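Local coordinates for aminotransferase class-III (PDB 5GHG), which probably transfers amino groups between amines and carbonyl compounds as a pyridoxal-phosphate-dependent omega-transaminase, here holding its cofactor in the aminated PMP form, at residues F186-Q191 and G382-T387; H368-E373 and D449-L454; P108-Y113 and I301-Y306. The protein carries 1 engineered substitution. All blocks are in the same frame, centred on the assembly; numbering follows the deposited sequence.

Contact 1. Residues F186-Q191 and G382-T387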
loop_
_atom_site.group_PDB
_atom_site.type_symbol
_atom_site.label_atom_id
_atom_site.label_comp_id
_atom_site.label_asym_id
_atom_site.label_seq_id
_atom_site.Cartn_x
_atom_site.Cartn_y
_atom_site.Cartn_z
ATOM N N PHE B 186 -17.847 16.214 21.131
ATOM C CA PHE B 186 -18.450 17.047 22.171
ATOM C C PHE B 186 -18.556 16.294 23.501
ATOM O O PHE B 186 -18.246 16.842 24.566
ATOM C CB PHE B 186 -19.814 17.539 21.693
ATOM C CG PHE B 186 -20.532 18.416 22.675
ATOM C CD1 PHE B 186 -19.944 19.569 23.160
ATOM C CD2 PHE B 186 -21.826 18.097 23.079
ATOM C CE1 PHE B 186 -20.617 20.393 24.060
ATOM C CE2 PHE B 186 -22.513 18.923 23.980
ATOM C CZ PHE B 186 -21.894 20.072 24.470
ATOM N N TYR B 187 -18.970 15.031 23.450
ATOM C CA TYR B 187 -19.124 14.237 24.669
ATOM C C TYR B 187 -17.828 14.138 25.463
ATOM O O TYR B 187 -17.851 14.105 26.697
ATOM C CB TYR B 187 -19.637 12.836 24.289
ATOM C CG TYR B 187 -19.786 11.869 25.451
ATOM C CD1 TYR B 187 -20.793 12.041 26.393
ATOM C CD2 TYR B 187 -18.956 10.763 25.572
ATOM C CE1 TYR B 187 -20.948 11.142 27.453
ATOM C CE2 TYR B 187 -19.104 9.863 26.622
ATOM C CZ TYR B 187 -20.099 10.057 27.556
ATOM O OH TYR B 187 -20.253 9.178 28.599
ATOM N N ARG B 188 -16.695 14.039 24.779
ATOM C CA ARG B 188 -15.411 13.886 25.464
ATOM C C ARG B 188 -14.619 15.183 25.612
ATOM O O ARG B 188 -13.669 15.224 26.385
ATOM C CB ARG B 188 -14.542 12.850 24.731
ATOM C CG ARG B 188 -14.960 11.390 24.992
ATOM C CD ARG B 188 -14.630 10.988 26.419
ATOM N NE ARG B 188 -15.283 9.747 26.823
ATOM C CZ ARG B 188 -15.338 9.312 28.089
ATOM N NH1 ARG B 188 -14.774 10.025 29.050
ATOM N NH2 ARG B 188 -15.965 8.186 28.390
ATOM N N GLU B 189 -14.958 16.228 24.856
ATOM C CA GLU B 189 -14.136 17.436 24.844
ATOM C C GLU B 189 -14.867 18.680 25.295
ATOM O O GLU B 189 -14.206 19.669 25.617
ATOM C CB GLU B 189 -13.562 17.687 23.436
ATOM C CG GLU B 189 -12.612 16.601 22.946
ATOM C CD GLU B 189 -11.273 16.666 23.630
ATOM O OE1 GLU B 189 -10.530 15.663 23.571
ATOM O OE2 GLU B 189 -10.961 17.729 24.216
ATOM N N GLY B 190 -16.194 18.674 25.301
ATOM C CA GLY B 190 -16.931 19.867 25.686
ATOM C C GLY B 190 -16.686 20.194 27.146
ATOM O O GLY B 190 -16.551 19.311 27.983
ATOM N N GLN B 191 -16.610 21.483 27.444
ATOM C CA GLN B 191 -16.338 21.914 28.808
ATOM C C GLN B 191 -17.647 22.062 29.568
ATOM O O GLN B 191 -18.742 22.042 28.985
ATOM C CB GLN B 191 -15.531 23.213 28.786
ATOM C CG GLN B 191 -14.181 23.022 28.104
ATOM C CD GLN B 191 -13.479 24.330 27.756
ATOM O OE1 GLN B 191 -14.068 25.409 27.791
ATOM N NE2 GLN B 191 -12.210 24.225 27.395
ATOM N N GLY B 382 -21.734 4.680 16.731
ATOM C CA GLY B 382 -20.927 4.215 17.839
ATOM C C GLY B 382 -21.709 4.298 19.125
ATOM O O GLY B 382 -22.496 5.223 19.325
ATOM N N VAL B 383 -21.503 3.316 19.983
ATOM C CA VAL B 383 -22.140 3.247 21.297
ATOM C C VAL B 383 -21.027 3.220 22.322
ATOM O O VAL B 383 -20.307 2.220 22.440
ATOM C CB VAL B 383 -23.070 2.016 21.424
ATOM C CG1 VAL B 383 -23.687 1.946 22.805
ATOM C CG2 VAL B 383 -24.167 2.056 20.370
ATOM N N GLU B 384 -20.842 4.325 23.040
ATOM C CA GLU B 384 -19.747 4.423 24.000
ATOM C C GLU B 384 -20.224 3.989 25.375
ATOM O O GLU B 384 -21.222 4.507 25.889
ATOM C CB GLU B 384 -19.166 5.838 24.062
ATOM C CG GLU B 384 -17.942 5.919 24.962
ATOM C CD GLU B 384 -17.095 7.165 24.751
ATOM O OE1 GLU B 384 -17.315 7.869 23.752
ATOM O OE2 GLU B 384 -16.206 7.437 25.596
ATOM N N LEU B 385 -19.502 3.043 25.965
ATOM C CA LEU B 385 -19.890 2.407 27.212
ATOM C C LEU B 385 -19.149 3.012 28.395
ATOM O O LEU B 385 -17.961 3.357 28.292
ATOM C CB LEU B 385 -19.614 0.899 27.145
ATOM C CG LEU B 385 -20.263 0.164 25.977
ATOM C CD1 LEU B 385 -19.922 -1.314 26.019
ATOM C CD2 LEU B 385 -21.781 0.377 25.959
ATOM N N VAL B 386 -19.844 3.104 29.523
ATOM C CA VAL B 386 -19.294 3.615 30.781
ATOM C C VAL B 386 -19.971 2.846 31.913
ATOM O O VAL B 386 -21.037 2.269 31.733
ATOM C CB VAL B 386 -19.551 5.137 30.947
ATOM C CG1 VAL B 386 -18.880 5.931 29.838
ATOM C CG2 VAL B 386 -21.032 5.422 30.940
ATOM N N THR B 387 -19.348 2.849 33.091
ATOM C CA THR B 387 -20.046 2.378 34.291
ATOM C C THR B 387 -20.489 3.497 35.217
ATOM O O THR B 387 -21.340 3.268 36.076
ATOM C CB THR B 387 -19.183 1.389 35.090
ATOM O OG1 THR B 387 -17.895 1.955 35.348
ATOM C CG2 THR B 387 -19.013 0.097 34.312
#
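A side-on salt bridge in which both donors share one oxygen joins helix 186-189 to strand 380-385, next to the edge strand 371-377 of its mixed sheet, in this class-III aminotransferase. R188 NE lies 2.8 Å from E384 OE2, and R188 NH2 reaches that same OE2 at 2.9 Å. The oxygen stays near the guanidinium plane, yet the nitrogens meet it from above the carboxylate plane, the two planes standing 25° apart. Y187 completes the first shell by van der Waals contact: its ring turns at 80° to the carboxylate, with CD2 3.8 Å from E384 OE1, while its hydroxyl meets V386 tip to tip, OH to CG1 at 3.7 Å.

The torsions explain the reach. R188 has CG beside its backbone N and a bend at chi2 (-70°) that swings the guanidinium toward the strand; E384, with CG anti to the backbone N and the chain extended beyond it, comes out to meet it. In the second shell R375 makes a salt bridge to E384 OE1, so the carboxylate has a cationic partner on each oxygen and is likely to stay ionised. K392 accepts from R188 NH2 through its carbonyl O and sends its NZ to Y187 O.

Contact 2. Residues H368-E373 and D449-L454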
loop_
_atom_site.group_PDB
_atom_site.type_symbol
_atom_site.label_atom_id
_atom_site.label_comp_id
_atom_site.label_asym_id
_atom_site.label_seq_id
_atom_site.Cartn_x
_atom_site.Cartn_y
_atom_site.Cartn_z
ATOM N N HIS B 368 -29.805 3.014 28.902
ATOM C CA HIS B 368 -29.211 1.844 29.532
ATOM C C HIS B 368 -28.120 2.275 30.509
ATOM O O HIS B 368 -27.349 3.196 30.219
ATOM C CB HIS B 368 -28.623 0.890 28.478
ATOM C CG HIS B 368 -28.311 -0.472 29.013
ATOM N ND1 HIS B 368 -27.170 -0.743 29.732
ATOM C CD2 HIS B 368 -29.018 -1.633 28.973
ATOM C CE1 HIS B 368 -27.165 -2.015 30.093
ATOM N NE2 HIS B 368 -28.278 -2.577 29.645
ATOM N N PRO B 369 -27.989 1.602 31.659
ATOM C CA PRO B 369 -26.988 2.038 32.646
ATOM C C PRO B 369 -25.549 1.982 32.154
ATOM O O PRO B 369 -24.693 2.659 32.727
ATOM C CB PRO B 369 -27.205 1.073 33.823
ATOM C CG PRO B 369 -27.996 -0.060 33.266
ATOM C CD PRO B 369 -28.839 0.519 32.170
ATOM N N LEU B 370 -25.256 1.212 31.108
ATOM C CA LEU B 370 -23.897 1.098 30.590
ATOM C C LEU B 370 -23.606 2.009 29.405
ATOM O O LEU B 370 -22.486 1.996 28.892
ATOM C CB LEU B 370 -23.618 -0.348 30.182
ATOM C CG LEU B 370 -23.445 -1.345 31.319
ATOM C CD1 LEU B 370 -23.146 -2.722 30.741
ATOM C CD2 LEU B 370 -22.325 -0.904 32.240
ATOM N N VAL B 371 -24.578 2.782 28.940
ATOM C CA VAL B 371 -24.423 3.527 27.691
ATOM C C VAL B 371 -24.150 4.999 28.050
ATOM O O VAL B 371 -25.012 5.679 28.609
ATOM C CB VAL B 371 -25.630 3.370 26.794
ATOM C CG1 VAL B 371 -25.554 4.358 25.614
ATOM C CG2 VAL B 371 -25.716 1.929 26.258
ATOM N N GLY B 372 -22.953 5.483 27.725
ATOM C CA GLY B 372 -22.627 6.874 27.953
ATOM C C GLY B 372 -23.121 7.769 26.837
ATOM O O GLY B 372 -23.625 8.866 27.090
ATOM N N GLU B 373 -22.974 7.315 25.591
ATOM C CA GLU B 373 -23.430 8.089 24.430
ATOM C C GLU B 373 -23.733 7.162 23.279
ATOM O O GLU B 373 -22.998 6.198 23.029
ATOM C CB GLU B 373 -22.344 9.090 23.972
ATOM C CG GLU B 373 -22.749 9.887 22.731
ATOM C CD GLU B 373 -21.692 10.897 22.287
ATOM O OE1 GLU B 373 -20.499 10.528 22.195
ATOM O OE2 GLU B 373 -22.043 12.061 22.042
ATOM N N ASP B 449 -26.447 -8.498 29.756
ATOM C CA ASP B 449 -25.546 -9.536 30.254
ATOM C C ASP B 449 -24.334 -8.925 30.955
ATOM O O ASP B 449 -23.942 -9.370 32.040
ATOM C CB ASP B 449 -25.065 -10.431 29.120
ATOM C CG ASP B 449 -26.107 -11.454 28.694
ATOM O OD1 ASP B 449 -27.147 -11.559 29.382
ATOM O OD2 ASP B 449 -25.863 -12.156 27.661
ATOM N N VAL B 450 -23.700 -7.938 30.324
ATOM C CA VAL B 450 -22.510 -7.339 30.894
ATOM C C VAL B 450 -22.855 -6.638 32.213
ATOM O O VAL B 450 -22.121 -6.740 33.200
ATOM C CB VAL B 450 -21.860 -6.360 29.894
ATOM C CG1 VAL B 450 -20.725 -5.624 30.564
ATOM C CG2 VAL B 450 -21.340 -7.125 28.664
ATOM N N GLN B 451 -23.969 -5.913 32.232
ATOM C CA GLN B 451 -24.394 -5.242 33.457
ATOM C C GLN B 451 -24.611 -6.250 34.589
ATOM O O GLN B 451 -24.150 -6.048 35.715
ATOM C CB GLN B 451 -25.657 -4.436 33.190
ATOM C CG GLN B 451 -26.315 -3.841 34.429
ATOM C CD GLN B 451 -25.482 -2.742 35.073
ATOM O OE1 GLN B 451 -24.413 -2.376 34.578
ATOM N NE2 GLN B 451 -25.978 -2.200 36.182
ATOM N N ALA B 452 -25.288 -7.358 34.289
ATOM C CA ALA B 452 -25.492 -8.395 35.300
ATOM C C ALA B 452 -24.162 -8.935 35.800
ATOM O O ALA B 452 -23.974 -9.145 37.005
ATOM C CB ALA B 452 -26.351 -9.516 34.735
ATOM N N SER B 453 -23.223 -9.170 34.888
ATOM C CA SER B 453 -21.928 -9.712 35.266
ATOM C C SER B 453 -21.159 -8.738 36.159
ATOM O O SER B 453 -20.499 -9.150 37.118
ATOM C CB SER B 453 -21.127 -10.058 34.011
ATOM O OG SER B 453 -19.750 -10.140 34.280
ATOM N N LEU B 454 -21.249 -7.443 35.863
ATOM C CA LEU B 454 -20.558 -6.452 36.673
ATOM C C LEU B 454 -21.111 -6.409 38.103
ATOM O O LEU B 454 -20.347 -6.272 39.054
ATOM C CB LEU B 454 -20.662 -5.071 36.024
ATOM C CG LEU B 454 -19.911 -4.933 34.695
ATOM C CD1 LEU B 454 -20.108 -3.538 34.114
ATOM C CD2 LEU B 454 -18.442 -5.217 34.881
#
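H368 ND1 is gripped by one donor, the backbone N of L370, at 3.1 Å and an N-H...N angle of 166°. Since the donor is a backbone N-H, ND1 is the acceptor, met near the ring plane, and the ring's other nitrogen, NE2, is hydrogen-bonded to N448 OD1 on helix 433-455. With both nitrogens engaged the ring is fixed in rotation, and an acceptor ND1 is consistent with a neutral imidazole protonated at NE2. H368 to V371 form a type I beta turn, closed by V371 N to H368 O at 3.1 Å, and P369 CD lies over one face of the imidazole, offset toward the rim, 3.2 Å above the plane.

This turn presents L370 to the helix, and the leucine carries the apolar contact. Its CG stands beside the backbone N (chi1 -72°), and the two methyls spread along the helix: CD1 lies 3.8 Å from V450 CG1, and CD2 3.9 Å from L454 CD1. Q451 sits between these residues in sequence; bent at chi2, it lays its amide against the turn, OE1 3.5 Å from L370 CD2 and CD 4.1 Å from P369 CG.

V450 also packs on L401 and A405 of helix 400-411, whereas the turn leads into strand 371-377, an edge strand of its sheet within this chain. The contact thus joins that strand's entrance to the C-terminal part of helix 433-455.

Contact 3. Residues P108-Y113 and I301-Y306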
loop_
_atom_site.group_PDB
_atom_site.type_symbol
_atom_site.label_atom_id
_atom_site.label_comp_id
_atom_site.label_asym_id
_atom_site.label_seq_id
_atom_site.Cartn_x
_atom_site.Cartn_y
_atom_site.Cartn_z
ATOM N N PRO B 108 -17.313 20.098 -8.130
ATOM C CA PRO B 108 -16.554 19.998 -9.373
ATOM C C PRO B 108 -15.124 19.497 -9.118
ATOM O O PRO B 108 -14.411 20.010 -8.256
ATOM C CB PRO B 108 -16.551 21.446 -9.902
ATOM C CG PRO B 108 -17.820 22.029 -9.350
ATOM C CD PRO B 108 -17.940 21.426 -7.964
ATOM N N MET B 109 -14.723 18.491 -9.885
ATOM C CA MET B 109 -13.381 17.928 -9.828
ATOM C C MET B 109 -12.828 17.832 -11.249
ATOM O O MET B 109 -13.567 17.827 -12.219
ATOM C CB MET B 109 -13.370 16.534 -9.171
ATOM C CG MET B 109 -13.581 16.566 -7.656
ATOM S SD MET B 109 -12.172 17.324 -6.783
ATOM C CE MET B 109 -12.782 17.324 -5.115
ATOM N N SER B 110 -11.507 17.766 -11.352
ATOM C CA SER B 110 -10.823 17.771 -12.633
ATOM C C SER B 110 -10.130 16.469 -12.986
ATOM O O SER B 110 -10.208 16.033 -14.135
ATOM C CB SER B 110 -9.805 18.930 -12.666
ATOM O OG SER B 110 -8.995 18.845 -13.827
ATOM N N LYS B 111 -9.440 15.827 -12.027
ATOM C CA LYS B 111 -8.623 14.660 -12.313
ATOM C C LYS B 111 -8.755 13.632 -11.199
ATOM O O LYS B 111 -8.893 13.993 -10.029
ATOM C CB LYS B 111 -7.123 15.031 -12.437
ATOM C CG LYS B 111 -6.790 15.925 -13.626
ATOM C CD LYS B 111 -6.956 15.166 -14.946
ATOM C CE LYS B 111 -6.748 16.098 -16.144
ATOM N NZ LYS B 111 -7.823 17.141 -16.230
ATOM N N ALA B 112 -8.659 12.351 -11.579
ATOM C CA ALA B 112 -8.642 11.228 -10.659
ATOM C C ALA B 112 -7.294 10.515 -10.745
ATOM O O ALA B 112 -6.760 10.316 -11.836
ATOM C CB ALA B 112 -9.773 10.244 -10.964
ATOM N N TYR B 113 -6.751 10.142 -9.591
ATOM C CA TYR B 113 -5.499 9.386 -9.480
ATOM C C TYR B 113 -5.767 8.109 -8.691
ATOM O O TYR B 113 -6.566 8.118 -7.756
ATOM C CB TYR B 113 -4.420 10.195 -8.757
ATOM C CG TYR B 113 -4.074 11.521 -9.413
ATOM C CD1 TYR B 113 -4.928 12.616 -9.334
ATOM C CD2 TYR B 113 -2.875 11.672 -10.110
ATOM C CE1 TYR B 113 -4.595 13.827 -9.945
ATOM C CE2 TYR B 113 -2.519 12.885 -10.692
ATOM C CZ TYR B 113 -3.374 13.947 -10.612
ATOM O OH TYR B 113 -3.034 15.126 -11.227
ATOM N N ILE B 301 -8.866 15.648 -7.543
ATOM C CA ILE B 301 -8.454 17.018 -7.267
ATOM C C ILE B 301 -9.215 17.966 -8.177
ATOM O O ILE B 301 -9.565 17.620 -9.316
ATOM C CB ILE B 301 -6.927 17.217 -7.434
ATOM C CG1 ILE B 301 -6.525 17.023 -8.881
ATOM C CG2 ILE B 301 -6.155 16.243 -6.539
ATOM C CD1 ILE B 301 -5.065 17.333 -9.131
ATOM N N ASN B 302 -9.463 19.175 -7.681
ATOM C CA ASN B 302 -10.205 20.133 -8.487
ATOM C C ASN B 302 -9.241 20.945 -9.352
ATOM O O ASN B 302 -8.019 20.716 -9.362
ATOM C CB ASN B 302 -11.099 20.995 -7.611
ATOM C CG ASN B 302 -10.332 21.901 -6.670
ATOM O OD1 ASN B 302 -9.116 22.007 -6.738
ATOM N ND2 ASN B 302 -11.053 22.577 -5.800
ATOM N N GLU B 303 -9.792 21.886 -10.122
ATOM C CA GLU B 303 -8.962 22.648 -11.045
ATOM C C GLU B 303 -8.008 23.584 -10.292
ATOM O O GLU B 303 -6.864 23.772 -10.708
ATOM C CB GLU B 303 -9.847 23.436 -12.016
ATOM C CG GLU B 303 -9.068 24.150 -13.122
ATOM C CD GLU B 303 -8.332 23.187 -14.047
ATOM O OE1 GLU B 303 -7.297 23.593 -14.605
ATOM O OE2 GLU B 303 -8.775 22.012 -14.216
ATOM N N ARG B 304 -8.466 24.154 -9.184
ATOM C CA ARG B 304 -7.609 24.974 -8.347
ATOM C C ARG B 304 -6.320 24.241 -7.989
ATOM O O ARG B 304 -5.225 24.795 -8.093
ATOM C CB ARG B 304 -8.365 25.379 -7.078
ATOM C CG ARG B 304 -7.556 26.133 -6.036
ATOM C CD ARG B 304 -8.322 26.193 -4.738
ATOM N NE ARG B 304 -7.661 27.001 -3.718
ATOM C CZ ARG B 304 -8.087 27.116 -2.467
ATOM N NH1 ARG B 304 -9.169 26.455 -2.069
ATOM N NH2 ARG B 304 -7.427 27.888 -1.615
ATOM N N VAL B 305 -6.439 22.970 -7.574
ATOM C CA VAL B 305 -5.260 22.184 -7.254
ATOM C C VAL B 305 -4.491 21.828 -8.507
ATOM O O VAL B 305 -3.260 21.921 -8.541
ATOM C CB VAL B 305 -5.656 20.923 -6.458
ATOM C CG1 VAL B 305 -4.454 20.009 -6.240
ATOM C CG2 VAL B 305 -6.294 21.312 -5.126
ATOM N N TYR B 306 -5.195 21.404 -9.557
ATOM C CA TYR B 306 -4.538 20.850 -10.738
ATOM C C TYR B 306 -3.854 21.927 -11.594
ATOM O O TYR B 306 -2.831 21.643 -12.210
ATOM C CB TYR B 306 -5.548 20.083 -11.591
ATOM C CG TYR B 306 -4.963 19.454 -12.841
ATOM C CD1 TYR B 306 -4.079 18.390 -12.766
ATOM C CD2 TYR B 306 -5.317 19.931 -14.110
ATOM C CE1 TYR B 306 -3.546 17.811 -13.911
ATOM C CE2 TYR B 306 -4.794 19.366 -15.260
ATOM C CZ TYR B 306 -3.910 18.306 -15.156
ATOM O OH TYR B 306 -3.384 17.752 -16.303
HETATM O O HOH W 1 -12.449 21.497 -10.626
HETATM O O HOH W 2 -14.206 22.169 -6.700
#
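Backbone hydrogen bonds form a classic beta bulge, S110 and K111 both facing I301, at the edge strand 111-115 of a seven-stranded mixed sheet. I301 O accepts from S110 N at 2.8 Å and from K111 N at 3.3 Å, and I301 N donates to K111 O.

Among polar side chains, S110 OG donates to E303 OE2 at 3.2 Å and accepts from K111 NZ. N302 caps helix 303-306, its OD1 taking V305 N at 3.0 Å.

The aromatic contacts centre on Y306. K111 CG lies over the ring face, 3.8 Å from the Y306 centroid, and bends at chi2 and chi4 carry K111 NZ beyond the ring's rim on the same face, an off-centre cation-pi partner 4.4 Å from that centroid. Y113 OH meets the ring's edge. An alanine at Y306 would probably leave the lysine less firmly placed, its CH-pi and cation-pi partner lost.

Y113 CE1 makes a separate apolar contact with I301 CD1 at 3.6 Å.

The ammonium is thus shared between a pi face and the S110 hydroxyl; K111 NZ and E303 OE2 stay 5.4 Å apart, not in contact, but that charge would probably favour the lysine's protonated state.

How the contacts relate
From the N terminus, the edge strand 111-115 comes first, and contact 3 closes a loop of nearly 190 residues when it meets 301-306. Inside that span lies 186-191, whose partner 382-387 comes only after contact 3 has closed, so contacts 1 and 3 cross. Contact 2 opens at 368-373, before contact 1 closes, and ends at 449-454: these two cross as well, whereas contacts 3 and 2 follow in series. Contacts 1 and 2 touch through neighbouring strands 371-377 and 380-385, tying helices 186-189 and 433-455 to one sheet. Contact 3 belongs to the other sheet, its centre about 37 Å from that of contact 1, across the chain's centre.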